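Local coordinates for NADPH-dependent nitro/flavin reductase (Bacillus subtilis, PDB 3N2S) that uses an FMN cofactor and NADPH to reduce flavin, nitroaromatic compounds, quinones and azo dyes, and also shows NADH oxidase activity, at the interface of chains A and B. Sequence-based numbering; all coordinates share one arbitrary frame. Chains: chain A/B, NADPH-dependent nitro/flavin reductase.

Contact 1: the interface of chains A and B. Residues chain A 86, 89-90, 97, 100-101, 106; chain B 225-226, 229-230.
B:Ile225, B:Leu226 and B:Met229, from helix 221-229 of one subunit, press into a greasy surface of the other around A:Ile97, A:Leu100 and helix 84-92, an apolar helix-docking interface that fastens a C-terminal segment of each chain onto its homodimer partner. B:Met229, a selenomethionine, buries by far the most surface here, 110 Å². Its CG is anti to its carbonyl carbon (chi1 -75°), and further bends at chi2 and chi3 bring the selenium against A:Leu101 and the methyl against A:Leu100. A:Ile97 crosses it at about a right angle, its CD1 tip resting 3.6 Å from B:Met229 CG. The methyl end, CE, lies 3.5 Å from A:Leu100 CB, while A:Leu100 CD1 reaches back to the helix end, 3.4 Å from the carbonyl O of B:Met229. One turn earlier, B:Leu226 turns its CD2 branch toward both A:Ile97 CG2, 3.9 Å away, and the methyl of A:Ala90. B:Ile225 fits against helix 84-92: A:Leu89 CD1 touches its CB, and its CG2 meets the imidazole of A:His86 edge-on, in the ring plane, rather than over a face. A:Leu101 likewise crosses the selenomethionine at about a right angle, its CD2 methyl 3.7 Å from B:Met229 SE.

Contact 2: the interface of chains A and B. Residues chain A 35, 43-44, 47, 85-86, 89; chain B 176, 180-181, 198, 221.
B:Trp221 and A:Leu89, B:Leu176 and A:Arg85 meet across the homodimer interface of this nitroreductase-family enzyme. Among the packing contacts, the indole of B:Trp221, its CG anti to the backbone N (chi1 -169°), wedges its six-membered ring toward helix 84-92 of chain A. A:Leu89 crosses it at about a right angle and sets CD1 3.4 Å from CZ3 of B:Trp221; the polar amide of A:Gln44 comes from the opposite side of the ring plane, steeply turned against it. The benzo edge also abuts the backbone of A:Val43, CZ2 of B:Trp221 lying 3.4 Å from the A:Val43 carbonyl O. B:Leu176 runs antiparallel to A:Arg85 and lays CD1 over one face of the guanidinium, toward its rim.

B:Leu176 N donates an almost straight hydrogen bond (174° at H) to a lone pair of A:Gln44 OE1 at 2.9 Å. A:Arg85 NH2 reaches B:Ala180 O at 2.9 Å, in the guanidinium plane but 46° out of the carbonyl plane, so not on a lone pair. Within chain A, a 2.7 Å hydrogen bond from A:His86 NE2, nearly in the imidazole plane, positions the A:Val43 carbonyl O.

Water 1 doubles the grip of A:Arg85, lying 2.8 Å from A:Arg85 NE and 2.9 Å from B:Ala180 O. Doubtful is the amide of A:Gln35: as built, OE1 faces the carbonyl O of B:Leu176, two acceptors, and a flipped amide would present NE2 instead.

Contact 3: the interface of chains A and B. Residues chain A 11, 13, 119, 132, 134, 175; chain B 36-38.
B:Ser38 CB lies over the rim of the A:Tyr134 ring, above its CD2-CE2 edge and 3.6 Å from CD2, and this small carbon contact is the apolar core where a loop of one subunit enters the FMN site of the other. A:His11, A:Ser13, A:Tyr134, A:Arg175 and B:Ser38 all belong to FMN-binding pockets, consistent with a flavin site built by both subunits of the homodimer. Around this core, A:His11 turns one face of its imidazole toward the loop, with CG anti to the backbone N (chi1 167°). B:Ser38 OG lies 3.0 Å from A:His11 NE2, and B:Ala36 O is near ND1; both oxygens sit well above the same ring face, so any hydrogen bonds would be poorly aligned.

Two waters knit the hydroxyl into the site. Water 2, 2.9 Å from B:Ser38 OG, also contacts A:Ser13 OG and the backbone N of A:Tyr134. Water 3, 2.8 Å from the same OG, touches B:Ser38 N and A:Gln119 NE2. A:Gln119 NE2 further donates a bent bond to the phenol oxygen of A:Tyr134, tying the second shell to the ring. At the outer rim A:Arg175 NH2 donates to B:Ala37 O at 2.8 Å, 56° out of the carbonyl plane and so not on a lone pair.

Contact 1: the interface of chains A and B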
ATOM      1  N   HIS A  86      18.583   5.327  -1.757  1.00 14.09           N
ATOM      2  CA  HIS A  86      19.414   4.125  -1.616  1.00 14.30           C
ATOM      3  C   HIS A  86      20.570   4.152  -2.623  1.00 18.03           C
ATOM      4  O   HIS A  86      21.708   3.863  -2.251  1.00 16.32           O
ATOM      5  CB  HIS A  86      18.522   2.861  -1.705  1.00 15.05           C
ATOM      6  CG  HIS A  86      17.289   3.000  -0.853  1.00 18.29           C
ATOM      7  ND1 HIS A  86      16.194   3.758  -1.270  1.00 20.63           N
ATOM      8  CD2 HIS A  86      17.064   2.582   0.410  1.00 20.13           C
ATOM      9  CE1 HIS A  86      15.337   3.746  -0.260  1.00 19.89           C
ATOM     10  NE2 HIS A  86      15.814   3.038   0.767  1.00 20.26           N
ATOM     11  N   LEU A  89      22.875   7.004  -1.247  1.00 21.06           N
ATOM     12  CA  LEU A  89      23.402   6.533   0.039  1.00 22.21           C
ATOM     13  C   LEU A  89      24.654   5.670  -0.263  1.00 24.77           C
ATOM     14  O   LEU A  89      25.711   5.887   0.328  1.00 24.42           O
ATOM     15  CB  LEU A  89      22.260   5.712   0.709  1.00 22.97           C
ATOM     16  CG  LEU A  89      22.483   4.777   1.861  1.00 28.74           C
ATOM     17  CD1 LEU A  89      21.169   4.518   2.534  1.00 29.36           C
ATOM     18  CD2 LEU A  89      23.021   3.426   1.392  1.00 31.82           C
ATOM     19  N   ALA A  90      24.539   4.756  -1.236  1.00 20.36           N
ATOM     20  CA  ALA A  90      25.615   3.852  -1.645  1.00 20.75           C
ATOM     21  C   ALA A  90      26.762   4.609  -2.327  1.00 26.67           C
ATOM     22  O   ALA A  90      27.929   4.318  -2.034  1.00 26.66           O
ATOM     23  CB  ALA A  90      25.073   2.764  -2.549  1.00 21.28           C
ATOM     24  N   ILE A  97      25.271   0.793  -6.902  1.00 26.44           N
ATOM     25  CA  ILE A  97      24.299  -0.302  -6.746  1.00 26.57           C
ATOM     26  C   ILE A  97      22.994  -0.278  -7.577  1.00 29.87           C
ATOM     27  O   ILE A  97      22.116  -1.105  -7.300  1.00 29.08           O
ATOM     28  CB  ILE A  97      23.950  -0.463  -5.230  1.00 29.78           C
ATOM     29  CG1 ILE A  97      23.060   0.721  -4.732  1.00 30.64           C
ATOM     30  CG2 ILE A  97      25.210  -0.675  -4.351  1.00 29.98           C
ATOM     31  CD1 ILE A  97      22.093   0.395  -3.618  1.00 37.66           C
ATOM     32  N   LEU A 100      20.970  -3.378  -8.557  1.00 22.16           N
ATOM     33  CA  LEU A 100      20.327  -4.084  -7.441  1.00 23.45           C
ATOM     34  C   LEU A 100      18.915  -3.534  -7.091  1.00 26.67           C
ATOM     35  O   LEU A 100      18.112  -4.236  -6.484  1.00 27.47           O
ATOM     36  CB  LEU A 100      21.249  -4.054  -6.203  1.00 24.03           C
ATOM     37  CG  LEU A 100      22.697  -4.594  -6.385  1.00 29.30           C
ATOM     38  CD1 LEU A 100      23.415  -4.663  -5.055  1.00 30.20           C
ATOM     39  CD2 LEU A 100      22.713  -5.964  -7.060  1.00 30.75           C
ATOM     40  N   LEU A 101      18.622  -2.292  -7.498  1.00 19.92           N
ATOM     41  CA  LEU A 101      17.368  -1.579  -7.206  1.00 18.20           C
ATOM     42  C   LEU A 101      16.320  -1.725  -8.294  1.00 21.17           C
ATOM     43  O   LEU A 101      15.187  -1.278  -8.108  1.00 21.63           O
ATOM     44  CB  LEU A 101      17.690  -0.060  -7.022  1.00 17.55           C
ATOM     45  CG  LEU A 101      18.821   0.319  -6.034  1.00 20.81           C
ATOM     46  CD1 LEU A 101      19.257   1.766  -6.241  1.00 20.62           C
ATOM     47  CD2 LEU A 101      18.429   0.047  -4.578  1.00 20.85           C
HETATM   48  N   MSE A 106      12.183  -5.280  -5.765  1.00 11.35           N
HETATM   49  CA  MSE A 106      12.366  -3.918  -5.232  1.00 12.46           C
HETATM   50  C   MSE A 106      11.222  -2.988  -5.666  1.00 14.98           C
HETATM   51  O   MSE A 106      10.893  -2.056  -4.943  1.00 12.95           O
HETATM   52  CB  MSE A 106      13.722  -3.308  -5.633  1.00 17.00           C
HETATM   53  CG  MSE A 106      14.915  -3.935  -4.913  1.00 27.13           C
HETATM   54 SE   MSE A 106      14.647  -4.065  -2.980  1.00 38.94          SE
HETATM   55  CE  MSE A 106      14.974  -5.985  -2.835  1.00 36.54           C
TER
ATOM     56  N   ILE B 225      21.407  -0.789   4.952  1.00 21.64           N
ATOM     57  CA  ILE B 225      20.821  -0.779   3.599  1.00 20.96           C
ATOM     58  C   ILE B 225      21.813  -1.400   2.600  1.00 25.19           C
ATOM     59  O   ILE B 225      21.405  -2.206   1.753  1.00 22.30           O
ATOM     60  CB  ILE B 225      20.380   0.657   3.154  1.00 24.32           C
ATOM     61  CG1 ILE B 225      19.258   1.241   4.038  1.00 25.01           C
ATOM     62  CG2 ILE B 225      20.042   0.757   1.639  1.00 24.36           C
ATOM     63  CD1 ILE B 225      17.979   0.326   4.307  1.00 34.32           C
ATOM     64  N   LEU B 226      23.115  -1.018   2.689  1.00 24.38           N
ATOM     65  CA  LEU B 226      24.119  -1.590   1.792  1.00 26.27           C
ATOM     66  C   LEU B 226      24.170  -3.111   1.891  1.00 31.91           C
ATOM     67  O   LEU B 226      24.156  -3.779   0.860  1.00 31.96           O
ATOM     68  CB  LEU B 226      25.519  -0.967   1.959  1.00 27.42           C
ATOM     69  CG  LEU B 226      25.921   0.073   0.892  1.00 34.15           C
ATOM     70  CD1 LEU B 226      27.243   0.746   1.254  1.00 35.70           C
ATOM     71  CD2 LEU B 226      26.059  -0.560  -0.510  1.00 37.19           C
HETATM   72  N   MSE B 229      20.958  -4.617   0.362  1.00 29.60           N
HETATM   73  CA  MSE B 229      21.026  -4.579  -1.104  1.00 31.71           C
HETATM   74  C   MSE B 229      21.873  -5.680  -1.716  1.00 37.10           C
HETATM   75  O   MSE B 229      21.507  -6.224  -2.754  1.00 35.81           O
HETATM   76  CB  MSE B 229      21.511  -3.212  -1.615  1.00 35.21           C
HETATM   77  CG  MSE B 229      20.462  -2.115  -1.537  1.00 44.62           C
HETATM   78 SE   MSE B 229      18.623  -2.623  -2.011  1.00 55.88          SE
HETATM   79  CE  MSE B 229      18.884  -3.629  -3.600  1.00 52.77           C
ATOM     80  N   LYS B 230      22.997  -6.007  -1.064  1.00 36.52           N
ATOM     81  CA  LYS B 230      23.948  -7.024  -1.509  1.00 37.88           C
ATOM     82  C   LYS B 230      23.534  -8.461  -1.159  1.00 45.64           C
ATOM     83  O   LYS B 230      24.216  -9.399  -1.579  1.00 46.81           O
ATOM     84  CB  LYS B 230      25.365  -6.695  -1.007  1.00 40.21           C
ATOM     85  CG  LYS B 230      25.939  -5.415  -1.599  1.00 49.96           C
ATOM     86  CD  LYS B 230      27.392  -5.219  -1.209  1.00 59.40           C
ATOM     87  CE  LYS B 230      27.961  -3.947  -1.785  1.00 66.54           C
ATOM     88  NZ  LYS B 230      29.431  -3.868  -1.584  1.00 73.18           N
TER

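Contact 2: the interface of chains A and B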
ATOM      1  N   GLN A  35       5.159   8.257   7.937  1.00 12.23           N
ATOM      2  CA  GLN A  35       6.446   7.632   8.217  1.00 11.89           C
ATOM      3  C   GLN A  35       6.392   6.507   9.232  1.00 15.61           C
ATOM      4  O   GLN A  35       7.212   5.598   9.153  1.00 16.99           O
ATOM      5  CB  GLN A  35       7.479   8.686   8.665  1.00 13.38           C
ATOM      6  CG  GLN A  35       7.864   9.678   7.579  1.00 18.62           C
ATOM      7  CD  GLN A  35       9.042  10.471   8.051  1.00 21.54           C
ATOM      8  OE1 GLN A  35      10.200  10.075   7.861  1.00 19.99           O
ATOM      9  NE2 GLN A  35       8.756  11.623   8.624  1.00 14.45           N
ATOM     10  N   VAL A  43      13.771  -0.242   4.914  1.00 12.35           N
ATOM     11  CA  VAL A  43      14.228   0.531   3.744  1.00 12.22           C
ATOM     12  C   VAL A  43      13.571   1.877   3.527  1.00 16.19           C
ATOM     13  O   VAL A  43      14.203   2.756   2.920  1.00 14.93           O
ATOM     14  CB  VAL A  43      14.367  -0.295   2.432  1.00 16.64           C
ATOM     15  CG1 VAL A  43      15.126  -1.596   2.679  1.00 17.01           C
ATOM     16  CG2 VAL A  43      12.998  -0.599   1.819  1.00 16.43           C
ATOM     17  N   GLN A  44      12.301   2.045   3.981  1.00 12.10           N
ATOM     18  CA  GLN A  44      11.528   3.293   3.843  1.00 12.24           C
ATOM     19  C   GLN A  44      11.641   3.813   2.395  1.00 16.65           C
ATOM     20  O   GLN A  44      12.064   4.949   2.158  1.00 15.57           O
ATOM     21  CB  GLN A  44      12.010   4.350   4.872  1.00 13.02           C
ATOM     22  CG  GLN A  44      11.829   3.904   6.318  1.00 14.43           C
ATOM     23  CD  GLN A  44      12.717   4.661   7.290  1.00 19.49           C
ATOM     24  OE1 GLN A  44      12.407   5.761   7.718  1.00 12.97           O
ATOM     25  NE2 GLN A  44      13.797   4.056   7.712  1.00 12.66           N
ATOM     26  N   SER A  47       9.073   8.617  -1.017  1.00 11.87           N
ATOM     27  CA  SER A  47       9.166  10.052  -0.827  1.00 11.40           C
ATOM     28  C   SER A  47       7.792  10.640  -0.981  1.00 14.09           C
ATOM     29  O   SER A  47       6.927  10.048  -1.639  1.00 13.02           O
ATOM     30  CB  SER A  47      10.148  10.690  -1.809  1.00 12.51           C
ATOM     31  OG  SER A  47      11.425  10.702  -1.196  1.00 17.10           O
ATOM     32  N   ARG A  85      17.248   7.472  -2.981  1.00 15.04           N
ATOM     33  CA  ARG A  85      17.856   7.663  -1.659  1.00 14.98           C
ATOM     34  C   ARG A  85      18.926   6.578  -1.428  1.00 18.43           C
ATOM     35  O   ARG A  85      20.051   6.892  -1.029  1.00 18.72           O
ATOM     36  CB  ARG A  85      16.754   7.554  -0.585  1.00 16.60           C
ATOM     37  CG  ARG A  85      17.230   7.691   0.879  1.00 19.98           C
ATOM     38  CD  ARG A  85      16.085   7.628   1.888  1.00 14.97           C
ATOM     39  NE  ARG A  85      15.114   8.704   1.650  1.00 15.33           N
ATOM     40  CZ  ARG A  85      13.851   8.509   1.273  1.00 25.08           C
ATOM     41  NH1 ARG A  85      13.370   7.275   1.148  1.00 10.51           N
ATOM     42  NH2 ARG A  85      13.060   9.543   1.025  1.00 14.76           N
ATOM     43  N   HIS A  86      18.583   5.327  -1.757  1.00 14.09           N
ATOM     44  CA  HIS A  86      19.414   4.125  -1.616  1.00 14.30           C
ATOM     45  C   HIS A  86      20.570   4.152  -2.623  1.00 18.03           C
ATOM     46  O   HIS A  86      21.708   3.863  -2.251  1.00 16.32           O
ATOM     47  CB  HIS A  86      18.522   2.861  -1.705  1.00 15.05           C
ATOM     48  CG  HIS A  86      17.289   3.000  -0.853  1.00 18.29           C
ATOM     49  ND1 HIS A  86      16.194   3.758  -1.270  1.00 20.63           N
ATOM     50  CD2 HIS A  86      17.064   2.582   0.410  1.00 20.13           C
ATOM     51  CE1 HIS A  86      15.337   3.746  -0.260  1.00 19.89           C
ATOM     52  NE2 HIS A  86      15.814   3.038   0.767  1.00 20.26           N
ATOM     53  N   LEU A  89      22.875   7.004  -1.247  1.00 21.06           N
ATOM     54  CA  LEU A  89      23.402   6.533   0.039  1.00 22.21           C
ATOM     55  C   LEU A  89      24.654   5.670  -0.263  1.00 24.77           C
ATOM     56  O   LEU A  89      25.711   5.887   0.328  1.00 24.42           O
ATOM     57  CB  LEU A  89      22.260   5.712   0.709  1.00 22.97           C
ATOM     58  CG  LEU A  89      22.483   4.777   1.861  1.00 28.74           C
ATOM     59  CD1 LEU A  89      21.169   4.518   2.534  1.00 29.36           C
ATOM     60  CD2 LEU A  89      23.021   3.426   1.392  1.00 31.82           C
TER
ATOM     61  N   LEU B 176      13.485   7.971   9.211  1.00 14.52           N
ATOM     62  CA  LEU B 176      14.281   8.995   8.536  1.00 14.42           C
ATOM     63  C   LEU B 176      13.845  10.394   8.972  1.00 19.73           C
ATOM     64  O   LEU B 176      12.652  10.611   9.222  1.00 18.61           O
ATOM     65  CB  LEU B 176      14.074   8.898   7.012  1.00 14.13           C
ATOM     66  CG  LEU B 176      14.866   7.845   6.256  1.00 17.60           C
ATOM     67  CD1 LEU B 176      14.108   7.418   4.988  1.00 16.24           C
ATOM     68  CD2 LEU B 176      16.304   8.329   5.949  1.00 17.94           C
ATOM     69  N   ALA B 180      14.287  14.207   4.752  1.00 17.08           N
ATOM     70  CA  ALA B 180      14.765  13.169   3.823  1.00 16.27           C
ATOM     71  C   ALA B 180      13.601  12.623   2.989  1.00 18.09           C
ATOM     72  O   ALA B 180      13.801  12.275   1.838  1.00 18.66           O
ATOM     73  CB  ALA B 180      15.405  12.019   4.586  1.00 16.89           C
ATOM     74  N   VAL B 181      12.406  12.528   3.577  1.00 14.46           N
ATOM     75  CA  VAL B 181      11.225  11.908   2.941  1.00 14.44           C
ATOM     76  C   VAL B 181      10.260  12.924   2.322  1.00 17.29           C
ATOM     77  O   VAL B 181       9.632  12.633   1.305  1.00 16.80           O
ATOM     78  CB  VAL B 181      10.525  10.984   3.987  1.00 18.97           C
ATOM     79  CG1 VAL B 181       9.163  10.483   3.518  1.00 19.66           C
ATOM     80  CG2 VAL B 181      11.420   9.816   4.368  1.00 19.00           C
HETATM   81  N   MSE B 198      21.493  12.333   5.933  1.00 24.09           N
HETATM   82  CA  MSE B 198      21.947  10.941   6.034  1.00 26.13           C
HETATM   83  C   MSE B 198      22.973  10.747   7.159  1.00 28.88           C
HETATM   84  O   MSE B 198      22.931   9.724   7.830  1.00 27.65           O
HETATM   85  CB  MSE B 198      22.433  10.402   4.684  1.00 29.92           C
HETATM   86  CG  MSE B 198      21.312  10.352   3.624  1.00 40.85           C
HETATM   87 SE   MSE B 198      19.701   9.293   4.176  1.00 53.58          SE
HETATM   88  CE  MSE B 198      20.696   7.768   4.917  1.00 49.50           C
ATOM     89  N   TRP B 221      22.474   3.191   9.432  1.00 23.53           N
ATOM     90  CA  TRP B 221      21.398   2.842   8.517  1.00 22.36           C
ATOM     91  C   TRP B 221      21.942   2.565   7.112  1.00 25.89           C
ATOM     92  O   TRP B 221      21.566   1.566   6.509  1.00 24.70           O
ATOM     93  CB  TRP B 221      20.308   3.896   8.519  1.00 20.80           C
ATOM     94  CG  TRP B 221      19.065   3.455   7.797  1.00 20.94           C
ATOM     95  CD1 TRP B 221      18.117   2.583   8.244  1.00 23.22           C
ATOM     96  CD2 TRP B 221      18.619   3.914   6.516  1.00 20.25           C
ATOM     97  NE1 TRP B 221      17.107   2.469   7.318  1.00 21.85           N
ATOM     98  CE2 TRP B 221      17.375   3.300   6.259  1.00 23.32           C
ATOM     99  CE3 TRP B 221      19.121   4.834   5.586  1.00 21.45           C
ATOM    100  CZ2 TRP B 221      16.644   3.549   5.089  1.00 22.43           C
ATOM    101  CZ3 TRP B 221      18.396   5.092   4.435  1.00 23.16           C
ATOM    102  CH2 TRP B 221      17.166   4.462   4.196  1.00 23.79           C
TER
HETATM  103  O   HOH W   1      16.403  11.172   1.122  1.00 19.53           O

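Contact 3: the interface of chains A and B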
ATOM      1  N   HIS A  11     -14.946   6.011   6.421  1.00 13.59           N
ATOM      2  CA  HIS A  11     -14.318   6.561   5.221  1.00 11.72           C
ATOM      3  C   HIS A  11     -15.190   6.664   3.973  1.00 14.53           C
ATOM      4  O   HIS A  11     -15.888   5.719   3.612  1.00 15.79           O
ATOM      5  CB  HIS A  11     -13.029   5.785   4.840  1.00 11.26           C
ATOM      6  CG  HIS A  11     -12.552   6.144   3.454  1.00 13.93           C
ATOM      7  ND1 HIS A  11     -12.923   5.397   2.350  1.00 15.66           N
ATOM      8  CD2 HIS A  11     -11.871   7.227   3.030  1.00 14.55           C
ATOM      9  CE1 HIS A  11     -12.420   6.030   1.303  1.00 14.18           C
ATOM     10  NE2 HIS A  11     -11.770   7.121   1.660  1.00 15.43           N
ATOM     11  N   SER A  13     -14.375   9.004   0.002  1.00 13.50           N
ATOM     12  CA  SER A  13     -13.525   9.947  -0.721  1.00 14.02           C
ATOM     13  C   SER A  13     -14.228  11.304  -0.731  1.00 17.64           C
ATOM     14  O   SER A  13     -15.445  11.371  -0.947  1.00 18.08           O
ATOM     15  CB  SER A  13     -13.281   9.462  -2.146  1.00 15.24           C
ATOM     16  OG  SER A  13     -12.450   8.311  -2.122  1.00 14.88           O
ATOM     17  N   GLN A 119      -1.731   5.343   3.433  1.00 10.18           N
ATOM     18  CA  GLN A 119      -2.924   4.969   4.191  1.00  9.76           C
ATOM     19  C   GLN A 119      -2.864   5.423   5.651  1.00 13.50           C
ATOM     20  O   GLN A 119      -3.899   5.803   6.201  1.00 12.87           O
ATOM     21  CB  GLN A 119      -3.318   3.499   3.999  1.00  9.75           C
ATOM     22  CG  GLN A 119      -4.713   3.165   4.562  1.00 13.41           C
ATOM     23  CD  GLN A 119      -5.888   4.025   4.108  1.00 15.92           C
ATOM     24  OE1 GLN A 119      -6.851   4.237   4.861  1.00 16.99           O
ATOM     25  NE2 GLN A 119      -5.861   4.566   2.906  1.00  9.00           N
ATOM     26  N   ILE A 132     -10.110  13.189   2.490  1.00 13.02           N
ATOM     27  CA  ILE A 132      -9.031  12.785   1.584  1.00 12.57           C
ATOM     28  C   ILE A 132      -9.594  12.201   0.292  1.00 15.59           C
ATOM     29  O   ILE A 132     -10.684  11.626   0.282  1.00 13.92           O
ATOM     30  CB  ILE A 132      -7.989  11.805   2.239  1.00 14.87           C
ATOM     31  CG1 ILE A 132      -8.571  10.395   2.565  1.00 15.33           C
ATOM     32  CG2 ILE A 132      -7.286  12.397   3.464  1.00 13.13           C
ATOM     33  CD1 ILE A 132      -8.422   9.315   1.421  1.00 20.13           C
ATOM     34  N   TYR A 134      -7.534   9.907  -2.921  1.00 10.97           N
ATOM     35  CA  TYR A 134      -6.343   9.427  -3.638  1.00  9.46           C
ATOM     36  C   TYR A 134      -6.507   9.821  -5.093  1.00 12.54           C
ATOM     37  O   TYR A 134      -7.631   9.867  -5.583  1.00 12.96           O
ATOM     38  CB  TYR A 134      -6.250   7.908  -3.563  1.00  9.85           C
ATOM     39  CG  TYR A 134      -5.670   7.379  -2.279  1.00  9.79           C
ATOM     40  CD1 TYR A 134      -4.342   6.968  -2.210  1.00 10.47           C
ATOM     41  CD2 TYR A 134      -6.454   7.258  -1.131  1.00  9.22           C
ATOM     42  CE1 TYR A 134      -3.800   6.471  -1.029  1.00 11.78           C
ATOM     43  CE2 TYR A 134      -5.931   6.740   0.049  1.00  8.76           C
ATOM     44  CZ  TYR A 134      -4.598   6.361   0.098  1.00 14.53           C
ATOM     45  OH  TYR A 134      -4.085   5.827   1.237  1.00 11.41           O
ATOM     46  N   ARG A 175     -18.898  -1.943   0.041  1.00 14.24           N
ATOM     47  CA  ARG A 175     -17.772  -2.787  -0.314  1.00 14.16           C
ATOM     48  C   ARG A 175     -18.276  -4.190  -0.618  1.00 15.93           C
ATOM     49  O   ARG A 175     -19.383  -4.547  -0.204  1.00 13.22           O
ATOM     50  CB  ARG A 175     -16.766  -2.829   0.854  1.00 11.52           C
ATOM     51  CG  ARG A 175     -16.044  -1.484   1.079  1.00 13.85           C
ATOM     52  CD  ARG A 175     -15.224  -1.051  -0.147  1.00 12.81           C
ATOM     53  NE  ARG A 175     -14.324   0.069   0.150  1.00 15.14           N
ATOM     54  CZ  ARG A 175     -14.600   1.341  -0.105  1.00 18.03           C
ATOM     55  NH1 ARG A 175     -15.774   1.684  -0.614  1.00 16.30           N
ATOM     56  NH2 ARG A 175     -13.702   2.285   0.149  1.00  8.51           N
TER
ATOM     57  N   ALA B  36     -12.627  -1.126   4.108  1.00 10.50           N
ATOM     58  CA  ALA B  36     -13.043   0.287   4.136  1.00 10.24           C
ATOM     59  C   ALA B  36     -12.016   1.228   3.487  1.00 13.92           C
ATOM     60  O   ALA B  36     -12.319   2.401   3.252  1.00 12.13           O
ATOM     61  CB  ALA B  36     -13.316   0.715   5.579  1.00 11.15           C
ATOM     62  N   ALA B  37     -10.800   0.736   3.193  1.00 10.64           N
ATOM     63  CA  ALA B  37      -9.790   1.592   2.560  1.00  9.05           C
ATOM     64  C   ALA B  37     -10.264   2.031   1.169  1.00 10.80           C
ATOM     65  O   ALA B  37     -11.049   1.319   0.509  1.00  9.28           O
ATOM     66  CB  ALA B  37      -8.462   0.819   2.426  1.00  9.38           C
ATOM     67  N   SER B  38      -9.742   3.173   0.700  1.00  8.15           N
ATOM     68  CA  SER B  38      -9.974   3.642  -0.672  1.00  8.23           C
ATOM     69  C   SER B  38      -9.475   2.534  -1.625  1.00 12.70           C
ATOM     70  O   SER B  38      -8.616   1.716  -1.253  1.00 10.66           O
ATOM     71  CB  SER B  38      -9.191   4.924  -0.932  1.00  7.85           C
ATOM     72  OG  SER B  38      -9.654   5.974  -0.092  1.00 13.98           O
TER
HETATM   73  O   HOH W   2      -9.606   8.183  -1.957  1.00  8.50           O
HETATM   74  O   HOH W   3      -8.360   5.252   2.329  1.00 11.61           O

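Contacts 1 and 2 form one continuous region, their C-alpha centres about 12 Å apart. They share A:His86 and A:Leu89 on helix 84-92 and draw on the same partner helix, 221-229, so that helix is seated at both its start and its end. Contact 3 lies about 26 Å from contact 2 and 33 Å from contact 1, at a flavin site. Sequence joins contact 2 to the two-fold twin of contact 3: B:Leu176 follows B:Arg175, and A:Gln35 precedes A:Ala36, both residues of that twin. With two-fold twins of each, dimerisation and construction of the FMN sites appear closely coupled.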